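Local coordinates for penicillin binding protein 2X (Streptococcus thermophilus, PDB 5U47), which probably cross-links peptidoglycan strands as a transpeptidase of the septal cell-wall machinery, and binds penicillin, at residues R285-K298 with S406-L420. The protein carries 1 engineered substitution. Sequence-based numbering, arbitrary orientation. Where two conformers were deposited one is given.
Sequences RLYEAQYEPGSTMK and SSFGQGISVTQVQML
Tyr291 and Val414 form a single antiparallel bridge of the hydrogen-bonded kind, Tyr291 N to Val414 O and Val414 N to Tyr291 O both spanning 2.9 Å, and from it 285-298 runs antiparallel to 406-420, Gly294 reaching Gly409 at one end and Leu286 the helix start at the other. The Tyr291 side chain folds back toward its partner: with CG set between the backbone N and the carbonyl carbon (chi1 62°), Val414 CG2 sits over one ring face, 4.2 Å from the centroid, a CH-pi contact offset toward the rim. The same methyl packs against Pro293 CB, beside Met419 SD. Glu292 shows how one carboxylate oxygen can tie down a turn. Its OE1 takes Gln410 NE2 at 2.7 Å on the anti side but 34° out of the carboxylate plane; Gly411 N comes from the other face, steeply above the plane, while Tyr519 OH is a third partner.

Both segments belong to the transpeptidase domain, and Ser295 and Lys298 match the SxxK motif of penicillin-binding proteins, which makes Ser295 probably the serine acylated by beta-lactams. Lys298 NZ donates to Ser295 OG at 3.0 Å and also bonds Ser354. Along its extended chain, CE packs 3.5 Å from Phe408 CB and CG lies by Ser407 O. Gly409, with positive phi, is the C-prime residue of the Schellman motif that ends the helix before it.

At the far end, a capping box of Thr415 and Gln418 opens helix 416-427, whose Val417 N meets Leu286 O. Gln416 stretches out fully, and its NE2 donates to Arg285 O at 3.1 Å from above the carbonyl plane; OE1 turns to Thr249. A water accepting from Gln416 N and donating to the carbonyls of Arg285 and Ala289 completes this link. Beside it, Leu286 CD1 lies 3.8 Å from Leu420 CD1, the two side chains crossing nearly at right angles.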
loop_
_atom_site.group_PDB
_atom_site.type_symbol
_atom_site.label_atom_id
_atom_site.label_comp_id
_atom_site.label_asym_id
_atom_site.label_seq_id
_atom_site.Cartn_x
_atom_site.Cartn_y
_atom_site.Cartn_z
ATOM N N ARG A 285 8.791 1.972 1.923
ATOM C CA ARG A 285 9.212 0.662 2.391
ATOM C C ARG A 285 8.226 -0.459 2.185
ATOM O O ARG A 285 8.598 -1.602 2.370
ATOM C CB ARG A 285 9.571 0.679 3.863
ATOM C CG ARG A 285 10.489 1.803 4.250
ATOM C CD ARG A 285 11.611 1.295 5.133
ATOM N NE ARG A 285 12.693 0.847 4.276
ATOM C CZ ARG A 285 13.581 1.656 3.708
ATOM N NH1 ARG A 285 13.520 2.970 3.891
ATOM N NH2 ARG A 285 14.532 1.146 2.945
ATOM N N LEU A 286 6.974 -0.144 1.843
ATOM C CA LEU A 286 6.008 -1.195 1.598
ATOM C C LEU A 286 6.191 -1.811 0.210
ATOM O O LEU A 286 6.129 -3.029 0.063
ATOM C CB LEU A 286 4.576 -0.672 1.749
ATOM C CG LEU A 286 3.448 -1.681 1.513
ATOM C CD1 LEU A 286 3.562 -2.903 2.431
ATOM C CD2 LEU A 286 2.114 -1.011 1.682
ATOM N N TYR A 287 6.408 -0.982 -0.807
ATOM C CA TYR A 287 6.455 -1.514 -2.174
ATOM C C TYR A 287 7.556 -1.034 -3.120
ATOM O O TYR A 287 7.621 -1.520 -4.256
ATOM C CB TYR A 287 5.076 -1.289 -2.852
ATOM C CG TYR A 287 4.653 0.140 -2.860
ATOM C CD1 TYR A 287 5.087 1.010 -3.849
ATOM C CD2 TYR A 287 3.841 0.644 -1.853
ATOM C CE1 TYR A 287 4.706 2.347 -3.854
ATOM C CE2 TYR A 287 3.463 1.965 -1.844
ATOM C CZ TYR A 287 3.897 2.812 -2.861
ATOM O OH TYR A 287 3.544 4.132 -2.835
ATOM N N GLU A 288 8.403 -0.104 -2.686
ATOM C CA GLU A 288 9.484 0.397 -3.542
ATOM C C GLU A 288 10.826 -0.180 -3.168
ATOM O O GLU A 288 11.566 -0.652 -4.034
ATOM C CB GLU A 288 9.565 1.924 -3.501
ATOM C CG GLU A 288 8.378 2.609 -4.127
ATOM C CD GLU A 288 8.522 4.111 -4.163
ATOM O OE1 GLU A 288 9.343 4.646 -3.380
ATOM O OE2 GLU A 288 7.804 4.747 -4.973
ATOM N N ALA A 289 11.152 -0.125 -1.879
ATOM C CA ALA A 289 12.442 -0.629 -1.395
ATOM C C ALA A 289 12.654 -2.117 -1.731
ATOM O O ALA A 289 11.760 -2.922 -1.520
ATOM C CB ALA A 289 12.544 -0.446 0.119
ATOM N N GLN A 290 13.817 -2.449 -2.288
ATOM C CA GLN A 290 14.195 -3.841 -2.566
ATOM C C GLN A 290 15.290 -4.211 -1.585
ATOM O O GLN A 290 16.221 -3.444 -1.400
ATOM C CB GLN A 290 14.722 -4.020 -3.986
ATOM C CG GLN A 290 13.640 -3.833 -5.028
ATOM C CD GLN A 290 14.110 -4.100 -6.434
ATOM O OE1 GLN A 290 13.306 -4.402 -7.309
ATOM N NE2 GLN A 290 15.412 -3.984 -6.667
ATOM N N TYR A 291 15.197 -5.378 -0.969
ATOM C CA TYR A 291 16.209 -5.765 0.006
ATOM C C TYR A 291 16.320 -7.282 0.117
ATOM O O TYR A 291 15.422 -8.018 -0.301
ATOM C CB TYR A 291 15.846 -5.130 1.372
ATOM C CG TYR A 291 14.495 -5.591 1.955
ATOM C CD1 TYR A 291 13.282 -4.994 1.567
ATOM C CD2 TYR A 291 14.443 -6.606 2.889
ATOM C CE1 TYR A 291 12.074 -5.425 2.085
ATOM C CE2 TYR A 291 13.235 -7.037 3.441
ATOM C CZ TYR A 291 12.053 -6.454 3.032
ATOM O OH TYR A 291 10.869 -6.902 3.572
ATOM N N GLU A 292 17.423 -7.748 0.667
ATOM C CA GLU A 292 17.598 -9.167 0.921
ATOM C C GLU A 292 16.879 -9.384 2.252
ATOM O O GLU A 292 17.265 -8.787 3.248
ATOM C CB GLU A 292 19.085 -9.545 0.952
ATOM C CG GLU A 292 19.776 -9.248 -0.385
ATOM C CD GLU A 292 21.206 -9.777 -0.496
ATOM O OE1 GLU A 292 21.571 -10.781 0.140
ATOM O OE2 GLU A 292 21.969 -9.179 -1.258
ATOM N N PRO A 293 15.837 -10.232 2.272
ATOM C CA PRO A 293 15.025 -10.351 3.490
ATOM C C PRO A 293 15.616 -11.125 4.632
ATOM O O PRO A 293 15.147 -10.947 5.764
ATOM C CB PRO A 293 13.774 -11.081 3.004
ATOM C CG PRO A 293 14.305 -11.961 1.933
ATOM C CD PRO A 293 15.380 -11.167 1.232
ATOM N N GLY A 294 16.614 -11.981 4.370
ATOM C CA GLY A 294 17.198 -12.763 5.445
ATOM C C GLY A 294 16.276 -13.903 5.881
ATOM O O GLY A 294 15.368 -14.318 5.142
ATOM N N SER A 295 16.478 -14.341 7.118
ATOM C CA SER A 295 15.871 -15.566 7.656
ATOM C C SER A 295 14.361 -15.767 7.737
ATOM O O SER A 295 13.940 -16.886 8.004
ATOM C CB SER A 295 16.545 -15.936 8.981
ATOM O OG SER A 295 17.805 -16.440 8.677
ATOM N N THR A 296 13.552 -14.737 7.498
ATOM C CA THR A 296 12.110 -14.932 7.449
ATOM C C THR A 296 11.802 -15.768 6.214
ATOM O O THR A 296 10.755 -16.420 6.152
ATOM C CB THR A 296 11.339 -13.602 7.364
ATOM O OG1 THR A 296 11.868 -12.825 6.281
ATOM C CG2 THR A 296 11.481 -12.833 8.668
ATOM N N MET A 297 12.726 -15.762 5.248
ATOM C CA MET A 297 12.557 -16.555 4.030
ATOM C C MET A 297 12.588 -18.064 4.353
ATOM O O MET A 297 12.062 -18.851 3.598
ATOM C CB MET A 297 13.598 -16.196 2.956
ATOM C CG MET A 297 13.444 -16.936 1.635
ATOM S SD MET A 297 11.912 -16.589 0.723
ATOM C CE MET A 297 12.206 -14.918 0.186
ATOM N N LYS A 298 13.164 -18.443 5.494
ATOM C CA LYS A 298 13.175 -19.842 5.936
ATOM C C LYS A 298 11.764 -20.383 6.173
ATOM O O LYS A 298 11.581 -21.592 6.231
ATOM C CB LYS A 298 14.000 -20.015 7.224
ATOM C CG LYS A 298 15.466 -19.646 7.070
ATOM C CD LYS A 298 16.263 -19.794 8.355
ATOM C CE LYS A 298 17.749 -19.589 8.051
ATOM N NZ LYS A 298 18.569 -19.266 9.224
ATOM N N SER A 406 19.454 -18.234 -1.121
ATOM C CA SER A 406 18.064 -17.792 -1.022
ATOM C C SER A 406 17.278 -18.587 0.023
ATOM O O SER A 406 16.256 -18.089 0.521
ATOM C CB SER A 406 17.343 -17.856 -2.387
ATOM O OG SER A 406 17.148 -19.197 -2.804
ATOM N N SER A 407 17.771 -19.788 0.368
ATOM C CA SER A 407 17.126 -20.638 1.378
ATOM C C SER A 407 17.115 -19.964 2.758
ATOM O O SER A 407 16.285 -20.305 3.599
ATOM C CB SER A 407 17.788 -22.019 1.465
ATOM O OG SER A 407 19.066 -21.943 2.076
ATOM N N PHE A 408 18.047 -19.034 2.984
ATOM C CA PHE A 408 18.064 -18.213 4.202
ATOM C C PHE A 408 17.906 -16.722 3.850
ATOM O O PHE A 408 18.262 -15.843 4.616
ATOM C CB PHE A 408 19.262 -18.506 5.127
ATOM C CG PHE A 408 20.598 -18.529 4.448
ATOM C CD1 PHE A 408 21.078 -19.709 3.886
ATOM C CD2 PHE A 408 21.409 -17.399 4.423
ATOM C CE1 PHE A 408 22.320 -19.750 3.269
ATOM C CE2 PHE A 408 22.662 -17.439 3.816
ATOM C CZ PHE A 408 23.114 -18.611 3.233
ATOM N N GLY A 409 17.352 -16.458 2.676
ATOM C CA GLY A 409 17.043 -15.095 2.263
ATOM C C GLY A 409 18.171 -14.161 1.894
ATOM O O GLY A 409 18.050 -12.955 2.103
ATOM N N GLN A 410 19.262 -14.702 1.351
ATOM C CA GLN A 410 20.348 -13.888 0.836
ATOM C C GLN A 410 20.490 -14.232 -0.644
ATOM O O GLN A 410 20.146 -15.329 -1.059
ATOM C CB GLN A 410 21.667 -14.170 1.557
ATOM C CG GLN A 410 21.626 -14.026 3.074
ATOM C CD GLN A 410 21.586 -12.596 3.608
ATOM O OE1 GLN A 410 21.559 -12.415 4.825
ATOM N NE2 GLN A 410 21.616 -11.583 2.725
ATOM N N GLY A 411 21.041 -13.314 -1.427
ATOM C CA GLY A 411 21.191 -13.541 -2.866
ATOM C C GLY A 411 19.871 -13.464 -3.617
ATOM O O GLY A 411 19.765 -13.944 -4.749
ATOM N N ILE A 412 18.872 -12.873 -2.970
ATOM C CA ILE A 412 17.542 -12.684 -3.527
ATOM C C ILE A 412 17.005 -11.355 -2.977
ATOM O O ILE A 412 17.199 -11.048 -1.808
ATOM C CB ILE A 412 16.594 -13.869 -3.200
ATOM C CG1 ILE A 412 15.231 -13.671 -3.873
ATOM C CG2 ILE A 412 16.398 -14.050 -1.697
ATOM C CD1 ILE A 412 14.343 -14.893 -3.825
ATOM N N SER A 413 16.376 -10.556 -3.832
ATOM C CA SER A 413 15.838 -9.264 -3.430
ATOM C C SER A 413 14.338 -9.268 -3.525
ATOM O O SER A 413 13.780 -9.714 -4.532
ATOM C CB SER A 413 16.379 -8.159 -4.312
ATOM O OG SER A 413 17.769 -8.067 -4.138
ATOM N N VAL A 414 13.702 -8.751 -2.482
ATOM C CA VAL A 414 12.235 -8.677 -2.400
ATOM C C VAL A 414 11.770 -7.295 -1.950
ATOM O O VAL A 414 12.584 -6.464 -1.534
ATOM C CB VAL A 414 11.696 -9.673 -1.344
ATOM C CG1 VAL A 414 12.182 -11.085 -1.625
ATOM C CG2 VAL A 414 12.075 -9.257 0.085
ATOM N N THR A 415 10.461 -7.059 -2.044
ATOM C CA THR A 415 9.833 -5.894 -1.468
ATOM C C THR A 415 9.039 -6.419 -0.280
ATOM O O THR A 415 8.737 -7.622 -0.187
ATOM C CB THR A 415 8.836 -5.203 -2.416
ATOM O OG1 THR A 415 7.817 -6.135 -2.785
ATOM C CG2 THR A 415 9.533 -4.731 -3.641
ATOM N N GLN A 416 8.687 -5.519 0.630
ATOM C CA GLN A 416 7.911 -5.893 1.807
ATOM C C GLN A 416 6.591 -6.520 1.388
ATOM O O GLN A 416 6.157 -7.535 1.964
ATOM C CB GLN A 416 7.632 -4.669 2.706
ATOM C CG GLN A 416 6.731 -5.057 3.889
ATOM C CD GLN A 416 6.337 -3.944 4.822
ATOM O OE1 GLN A 416 5.534 -4.175 5.730
ATOM N NE2 GLN A 416 6.852 -2.732 4.603
ATOM N N VAL A 417 5.947 -5.923 0.387
ATOM C CA VAL A 417 4.645 -6.430 -0.045
ATOM C C VAL A 417 4.753 -7.846 -0.668
ATOM O O VAL A 417 3.820 -8.627 -0.547
ATOM C CB VAL A 417 3.881 -5.405 -0.891
ATOM C CG1 VAL A 417 4.555 -5.213 -2.253
ATOM C CG2 VAL A 417 2.411 -5.791 -1.014
ATOM N N GLN A 418 5.885 -8.184 -1.300
ATOM C CA GLN A 418 6.101 -9.569 -1.789
ATOM C C GLN A 418 6.186 -10.551 -0.608
ATOM O O GLN A 418 5.632 -11.662 -0.651
ATOM C CB GLN A 418 7.344 -9.664 -2.659
ATOM C CG GLN A 418 7.164 -9.046 -4.029
ATOM C CD GLN A 418 8.429 -9.066 -4.845
ATOM O OE1 GLN A 418 9.523 -8.844 -4.313
ATOM N NE2 GLN A 418 8.289 -9.292 -6.153
ATOM N N MET A 419 6.854 -10.126 0.469
ATOM C CA MET A 419 6.918 -10.962 1.652
ATOM C C MET A 419 5.530 -11.151 2.255
ATOM O O MET A 419 5.165 -12.255 2.632
ATOM C CB MET A 419 7.887 -10.389 2.696
ATOM C CG MET A 419 9.349 -10.384 2.242
ATOM S SD MET A 419 9.994 -12.019 1.811
ATOM C CE MET A 419 9.909 -12.883 3.374
ATOM N N LEU A 420 4.755 -10.073 2.348
ATOM C CA LEU A 420 3.402 -10.164 2.907
ATOM C C LEU A 420 2.545 -11.138 2.108
ATOM O O LEU A 420 1.823 -11.945 2.685
ATOM C CB LEU A 420 2.727 -8.781 2.965
ATOM C CG LEU A 420 3.406 -7.736 3.888
ATOM C CD1 LEU A 420 2.688 -6.395 3.770
ATOM C CD2 LEU A 420 3.411 -8.193 5.345
HETATM O O HOH W 1 9.510 -2.844 0.122
#